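Local coordinates for protein succinate-semialdehyde dehydrogenase (Streptococcus pyogenes MGAS1882, PDB 4YWV) that probably oxidises succinic semialdehyde to succinate with NAD(P)+ as the cofactor, at residues Y3-P8 / T71-K76; P151-H156 / T182-S187. All blocks are in the same frame, centred on the assembly; numbering follows the deposited sequence.

Interaction 1 of 2, residues Y3-P8 / T71-K76; sequences YQTIYP and TKDMGK. With SSN (4-oxobutanoic acid), chain D.
The Y7 ring carries K72 on one face. CD of K72 sits 3.5 Å from the centroid of the Y7 ring, 8° off the ring normal, a CH-pi contact over the face. The bend at chi2 (-65°) lays it there. Its NZ lies farther off, so any cation-pi attraction is weak. T71 O lies at the ring edge, near its plane. CG of Y7 stands anti to the backbone N (chi1 -166°), which carries the ring alongside T71, the two side chains pointing the same way. P8 packs its CG against the peptide between M74 and G75, 3.4 Å from G75 N. G75 leaves the helix with positive phi.

At the other end, OG1 of T5 donates a 2.6 Å hydrogen bond to OD1 of D73, nearly straight on to its C-O bond. OD2 of D73 is held by S163, so both carboxylate oxygens have partners. Between these ends a water accepts from I6 N at 2.6 Å and lies within hydrogen-bonding distance of D73 O. The contact lays strand 4-7 of a small N-terminal hairpin, paired with strand 12-16, across the C-terminal end of helix 63-74 in an aldehyde dehydrogenase fold.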
loop_
_atom_site.group_PDB
_atom_site.type_symbol
_atom_site.label_atom_id
_atom_site.label_comp_id
_atom_site.label_asym_id
_atom_site.label_seq_id
_atom_site.Cartn_x
_atom_site.Cartn_y
_atom_site.Cartn_z
ATOM N N TYR A 3 -22.781 16.607 12.653
ATOM C CA TYR A 3 -21.907 16.203 13.745
ATOM C C TYR A 3 -22.597 16.602 15.028
ATOM O O TYR A 3 -22.920 17.772 15.226
ATOM C CB TYR A 3 -20.556 16.893 13.616
ATOM C CG TYR A 3 -19.785 16.364 12.444
ATOM C CD1 TYR A 3 -20.093 16.764 11.147
ATOM C CD2 TYR A 3 -18.791 15.410 12.623
ATOM C CE1 TYR A 3 -19.437 16.223 10.057
ATOM C CE2 TYR A 3 -18.120 14.858 11.539
ATOM C CZ TYR A 3 -18.450 15.267 10.257
ATOM O OH TYR A 3 -17.801 14.709 9.182
ATOM N N GLN A 4 -22.803 15.638 15.916
ATOM C CA GLN A 4 -23.541 15.929 17.124
ATOM C C GLN A 4 -23.267 14.963 18.270
ATOM O O GLN A 4 -23.253 13.747 18.075
ATOM C CB GLN A 4 -25.021 15.898 16.744
ATOM C CG GLN A 4 -25.989 16.484 17.725
ATOM C CD GLN A 4 -27.335 16.782 17.065
ATOM O OE1 GLN A 4 -27.995 15.881 16.538
ATOM N NE2 GLN A 4 -27.739 18.051 17.084
ATOM N N THR A 5 -23.044 15.507 19.462
ATOM C CA THR A 5 -22.819 14.682 20.649
ATOM C C THR A 5 -24.159 14.358 21.309
ATOM O O THR A 5 -24.844 15.245 21.822
ATOM C CB THR A 5 -21.949 15.396 21.713
ATOM O OG1 THR A 5 -20.588 15.450 21.274
ATOM C CG2 THR A 5 -22.014 14.646 23.041
ATOM N N ILE A 6 -24.521 13.082 21.289
ATOM C CA ILE A 6 -25.756 12.620 21.895
ATOM C C ILE A 6 -25.402 11.503 22.866
ATOM O O ILE A 6 -25.176 10.368 22.450
ATOM C CB ILE A 6 -26.722 12.054 20.845
ATOM C CG1 ILE A 6 -26.941 13.076 19.730
ATOM C CG2 ILE A 6 -28.040 11.706 21.504
ATOM C CD1 ILE A 6 -27.926 12.615 18.660
ATOM N N TYR A 7 -25.356 11.830 24.156
ATOM C CA TYR A 7 -25.017 10.859 25.193
ATOM C C TYR A 7 -25.854 9.584 25.030
ATOM O O TYR A 7 -27.077 9.609 25.155
ATOM C CB TYR A 7 -25.240 11.493 26.567
ATOM C CG TYR A 7 -24.629 10.737 27.727
ATOM C CD1 TYR A 7 -23.611 9.795 27.528
ATOM C CD2 TYR A 7 -25.044 10.991 29.035
ATOM C CE1 TYR A 7 -23.026 9.124 28.609
ATOM C CE2 TYR A 7 -24.468 10.332 30.118
ATOM C CZ TYR A 7 -23.463 9.400 29.903
ATOM O OH TYR A 7 -22.916 8.750 30.988
ATOM N N PRO A 8 -25.199 8.447 24.744
ATOM C CA PRO A 8 -25.902 7.173 24.556
ATOM C C PRO A 8 -26.678 6.686 25.777
ATOM O O PRO A 8 -27.641 5.924 25.646
ATOM C CB PRO A 8 -24.779 6.211 24.163
ATOM C CG PRO A 8 -23.754 7.105 23.544
ATOM C CD PRO A 8 -23.760 8.289 24.474
ATOM N N THR A 71 -16.749 9.017 26.782
ATOM C CA THR A 71 -17.915 8.396 27.408
ATOM C C THR A 71 -19.185 9.122 27.004
ATOM O O THR A 71 -20.171 8.493 26.636
ATOM C CB THR A 71 -17.794 8.405 28.955
ATOM O OG1 THR A 71 -16.883 7.379 29.366
ATOM C CG2 THR A 71 -19.150 8.160 29.622
ATOM N N LYS A 72 -19.160 10.446 27.065
ATOM C CA LYS A 72 -20.335 11.227 26.693
ATOM C C LYS A 72 -20.586 11.232 25.181
ATOM O O LYS A 72 -21.723 11.371 24.736
ATOM C CB LYS A 72 -20.200 12.655 27.220
ATOM C CG LYS A 72 -20.144 12.730 28.742
ATOM C CD LYS A 72 -21.445 12.259 29.381
ATOM C CE LYS A 72 -21.374 12.319 30.907
ATOM N NZ LYS A 72 -21.114 13.703 31.423
ATOM N N ASP A 73 -19.525 11.074 24.396
ATOM C CA ASP A 73 -19.657 11.045 22.947
ATOM C C ASP A 73 -20.254 9.721 22.481
ATOM O O ASP A 73 -21.312 9.701 21.848
ATOM C CB ASP A 73 -18.295 11.258 22.275
ATOM C CG ASP A 73 -18.112 12.675 21.736
ATOM O OD1 ASP A 73 -19.029 13.515 21.902
ATOM O OD2 ASP A 73 -17.050 12.953 21.137
ATOM N N MET A 74 -19.598 8.611 22.801
ATOM C CA MET A 74 -20.115 7.320 22.360
ATOM C C MET A 74 -20.440 6.283 23.440
ATOM O O MET A 74 -20.546 5.096 23.152
ATOM C CB MET A 74 -19.188 6.733 21.281
ATOM C CG MET A 74 -17.697 6.755 21.605
ATOM S SD MET A 74 -17.257 5.656 22.942
ATOM C CE MET A 74 -17.341 4.042 22.124
ATOM N N GLY A 75 -20.609 6.757 24.675
ATOM C CA GLY A 75 -20.999 5.916 25.804
ATOM C C GLY A 75 -20.141 4.817 26.412
ATOM O O GLY A 75 -20.644 4.041 27.226
ATOM N N LYS A 76 -18.863 4.732 26.059
ATOM C CA LYS A 76 -18.017 3.677 26.616
ATOM C C LYS A 76 -17.832 3.896 28.121
ATOM O O LYS A 76 -17.932 5.024 28.614
ATOM C CB LYS A 76 -16.660 3.634 25.878
ATOM C CG LYS A 76 -15.540 4.439 26.509
ATOM C CD LYS A 76 -14.438 4.836 25.515
ATOM C CE LYS A 76 -13.711 3.650 24.877
ATOM N NZ LYS A 76 -14.404 3.041 23.709
HETATM C C1 SSN D . -20.011 9.107 9.915
HETATM O O1 SSN D . -18.995 8.363 9.972
HETATM C C2 SSN D . -19.897 10.610 9.830
HETATM O O2 SSN D . -21.158 8.619 9.932
HETATM C C3 SSN D . -20.731 11.126 8.665
HETATM C C4 SSN D . -20.791 12.651 8.673
HETATM O O4 SSN D . -21.180 13.287 7.704
HETATM O O HOH W 1 -23.018 11.225 20.296
#

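Interaction 2 of 2, residues P151-H156 / T182-S187. With SSN (4-oxobutanoic acid), chain D.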
loop_
_atom_site.group_PDB
_atom_site.type_symbol
_atom_site.label_atom_id
_atom_site.label_comp_id
_atom_site.label_asym_id
_atom_site.label_seq_id
_atom_site.Cartn_x
_atom_site.Cartn_y
_atom_site.Cartn_z
ATOM N N PRO A 151 1.681 16.388 7.523
ATOM C CA PRO A 151 0.594 17.039 8.259
ATOM C C PRO A 151 -0.647 16.168 8.081
ATOM O O PRO A 151 -0.730 15.394 7.125
ATOM C CB PRO A 151 0.460 18.392 7.563
ATOM C CG PRO A 151 1.835 18.662 7.070
ATOM C CD PRO A 151 2.268 17.308 6.535
ATOM N N MET A 152 -1.613 16.287 8.981
ATOM C CA MET A 152 -2.803 15.458 8.868
ATOM C C MET A 152 -4.151 16.187 8.931
ATOM O O MET A 152 -4.291 17.209 9.600
ATOM C CB MET A 152 -2.747 14.380 9.953
ATOM C CG MET A 152 -3.793 13.292 9.825
ATOM S SD MET A 152 -3.569 12.037 11.089
ATOM C CE MET A 152 -2.398 10.949 10.238
ATOM N N VAL A 153 -5.127 15.667 8.193
ATOM C CA VAL A 153 -6.490 16.204 8.208
ATOM C C VAL A 153 -7.364 15.020 8.607
ATOM O O VAL A 153 -7.244 13.918 8.055
ATOM C CB VAL A 153 -6.947 16.800 6.838
ATOM C CG1 VAL A 153 -6.209 18.099 6.591
ATOM C CG2 VAL A 153 -6.719 15.809 5.700
ATOM N N LEU A 154 -8.227 15.255 9.589
ATOM C CA LEU A 154 -9.068 14.212 10.140
ATOM C C LEU A 154 -10.550 14.353 9.905
ATOM O O LEU A 154 -11.131 15.421 10.108
ATOM C CB LEU A 154 -8.822 14.118 11.652
ATOM C CG LEU A 154 -9.838 13.352 12.507
ATOM C CD1 LEU A 154 -9.779 11.864 12.181
ATOM C CD2 LEU A 154 -9.538 13.594 13.981
ATOM N N LYS A 155 -11.150 13.243 9.486
ATOM C CA LYS A 155 -12.582 13.158 9.262
ATOM C C LYS A 155 -12.988 12.079 10.248
ATOM O O LYS A 155 -12.785 10.896 10.000
ATOM C CB LYS A 155 -12.879 12.711 7.838
ATOM C CG LYS A 155 -14.316 12.923 7.408
ATOM C CD LYS A 155 -15.259 12.006 8.146
ATOM C CE LYS A 155 -16.691 12.247 7.738
ATOM N NZ LYS A 155 -17.603 11.685 8.761
ATOM N N HIS A 156 -13.530 12.498 11.386
ATOM C CA HIS A 156 -13.942 11.574 12.427
ATOM C C HIS A 156 -15.421 11.233 12.302
ATOM O O HIS A 156 -16.158 11.864 11.538
ATOM C CB HIS A 156 -13.683 12.186 13.805
ATOM C CG HIS A 156 -13.211 11.194 14.817
ATOM N ND1 HIS A 156 -13.605 9.873 14.803
ATOM C CD2 HIS A 156 -12.359 11.321 15.860
ATOM C CE1 HIS A 156 -13.012 9.227 15.793
ATOM N NE2 HIS A 156 -12.251 10.082 16.450
ATOM N N THR A 182 -5.780 18.794 11.778
ATOM C CA THR A 182 -6.977 19.612 11.800
ATOM C C THR A 182 -8.181 18.697 11.679
ATOM O O THR A 182 -8.215 17.810 10.830
ATOM C CB THR A 182 -7.007 20.625 10.634
ATOM O OG1 THR A 182 -5.771 21.348 10.594
ATOM C CG2 THR A 182 -8.159 21.615 10.817
ATOM N N ASN A 183 -9.157 18.902 12.548
ATOM C CA ASN A 183 -10.369 18.112 12.512
ATOM C C ASN A 183 -11.261 18.703 11.428
ATOM O O ASN A 183 -11.346 19.921 11.292
ATOM C CB ASN A 183 -11.074 18.167 13.866
ATOM C CG ASN A 183 -12.429 17.504 13.833
ATOM O OD1 ASN A 183 -12.554 16.355 13.409
ATOM N ND2 ASN A 183 -13.456 18.221 14.274
ATOM N N LEU A 184 -11.919 17.851 10.652
ATOM C CA LEU A 184 -12.798 18.330 9.586
ATOM C C LEU A 184 -14.238 17.846 9.742
ATOM O O LEU A 184 -14.535 16.667 9.533
ATOM C CB LEU A 184 -12.284 17.876 8.217
ATOM C CG LEU A 184 -10.802 18.076 7.916
ATOM C CD1 LEU A 184 -10.467 17.407 6.604
ATOM C CD2 LEU A 184 -10.470 19.549 7.875
ATOM N N PHE A 185 -15.133 18.751 10.114
ATOM C CA PHE A 185 -16.531 18.392 10.241
ATOM C C PHE A 185 -17.118 18.579 8.846
ATOM O O PHE A 185 -17.873 19.518 8.589
ATOM C CB PHE A 185 -17.232 19.311 11.242
ATOM C CG PHE A 185 -16.854 19.055 12.674
ATOM C CD1 PHE A 185 -16.720 17.757 13.146
ATOM C CD2 PHE A 185 -16.696 20.109 13.564
ATOM C CE1 PHE A 185 -16.440 17.510 14.486
ATOM C CE2 PHE A 185 -16.416 19.874 14.912
ATOM C CZ PHE A 185 -16.291 18.572 15.373
ATOM N N ILE A 186 -16.760 17.679 7.942
ATOM C CA ILE A 186 -17.214 17.767 6.568
ATOM C C ILE A 186 -18.140 16.624 6.162
ATOM O O ILE A 186 -18.321 15.650 6.893
ATOM C CB ILE A 186 -15.998 17.807 5.623
ATOM C CG1 ILE A 186 -15.106 16.587 5.878
ATOM C CG2 ILE A 186 -15.199 19.089 5.863
ATOM C CD1 ILE A 186 -13.787 16.596 5.106
ATOM N N SER A 187 -18.739 16.764 4.991
ATOM C CA SER A 187 -19.637 15.749 4.465
ATOM C C SER A 187 -18.796 14.738 3.691
ATOM O O SER A 187 -17.603 14.960 3.469
ATOM C CB SER A 187 -20.649 16.403 3.530
ATOM O OG SER A 187 -19.977 17.058 2.467
HETATM C C1 SSN D . -20.011 9.107 9.915
HETATM O O1 SSN D . -18.995 8.363 9.972
HETATM C C2 SSN D . -19.897 10.610 9.830
HETATM O O2 SSN D . -21.158 8.619 9.932
HETATM C C3 SSN D . -20.731 11.126 8.665
HETATM C C4 SSN D . -20.791 12.651 8.673
HETATM O O4 SSN D . -21.180 13.287 7.704
HETATM O O HOH W 2 -3.964 19.771 9.138
HETATM O O HOH W 3 -14.275 14.903 12.263
#
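T182 opens the second segment beside M152 and V153, where strands 152-155 and 181-183 run parallel. They are the two strands of a beta-alpha-beta unit with helix 161-174 between them, part of the Rossmann-like sheet expected in aldehyde dehydrogenases. T182 N donates to M152 O at 3.1 Å. T182 O takes the N-H of L154 at 2.8 Å, with an N-H...O angle of 171°. A water joins M152 O to OG1 of T182, which also bonds R31.

N183 bridges to L154, and both side chains lie on the same face of the sheet. A chi1 of 173° swings the carboxamide of N183 toward L154, with OD1 near CD2. A second water donates to this OD1 and accepts from H156 N at 2.7 Å, tying the two strand ends together. The other atom of the amide, ND2, lies over one face of the F185 ring, offset toward the rim.

L184 N donates to L154 O at 2.6 Å. CD1 of L184 meets CB of V153 at 3.6 Å, an apolar contact in which the side chains cross at a slant. F185 is the centre of an inverse gamma turn, and its ring also meets those of Y3 and F17. I186 then packs against K155, its CG1 4.0 Å from CG of the lysine. The bound 4-oxobutanoic acid lies near I186 O and is hydrogen-bonded to Y188. S187 takes the N-cap position of helix 188-196, its OG reaching D189 N in a weak hydrogen bond.

How the interactions relate
From the N terminus, residues 3-8 lead into the small hairpin. The chain then runs through several helices before 71-76 returns to close the loop of interaction 1. Interaction 2 opens later, at 151-156, and closes at 182-187 after the crossover helix 161-174. The two loops are therefore in series and neither nest nor cross. Their centres lie about 19 Å apart, yet they touch at Y3. OH of Y3 is 2.5 Å from I186 O, a probable hydrogen bond. This joins the N-terminal hairpin to the edge of the six-stranded sheet. Both interactions also reach the same bound 4-oxobutanoic acid.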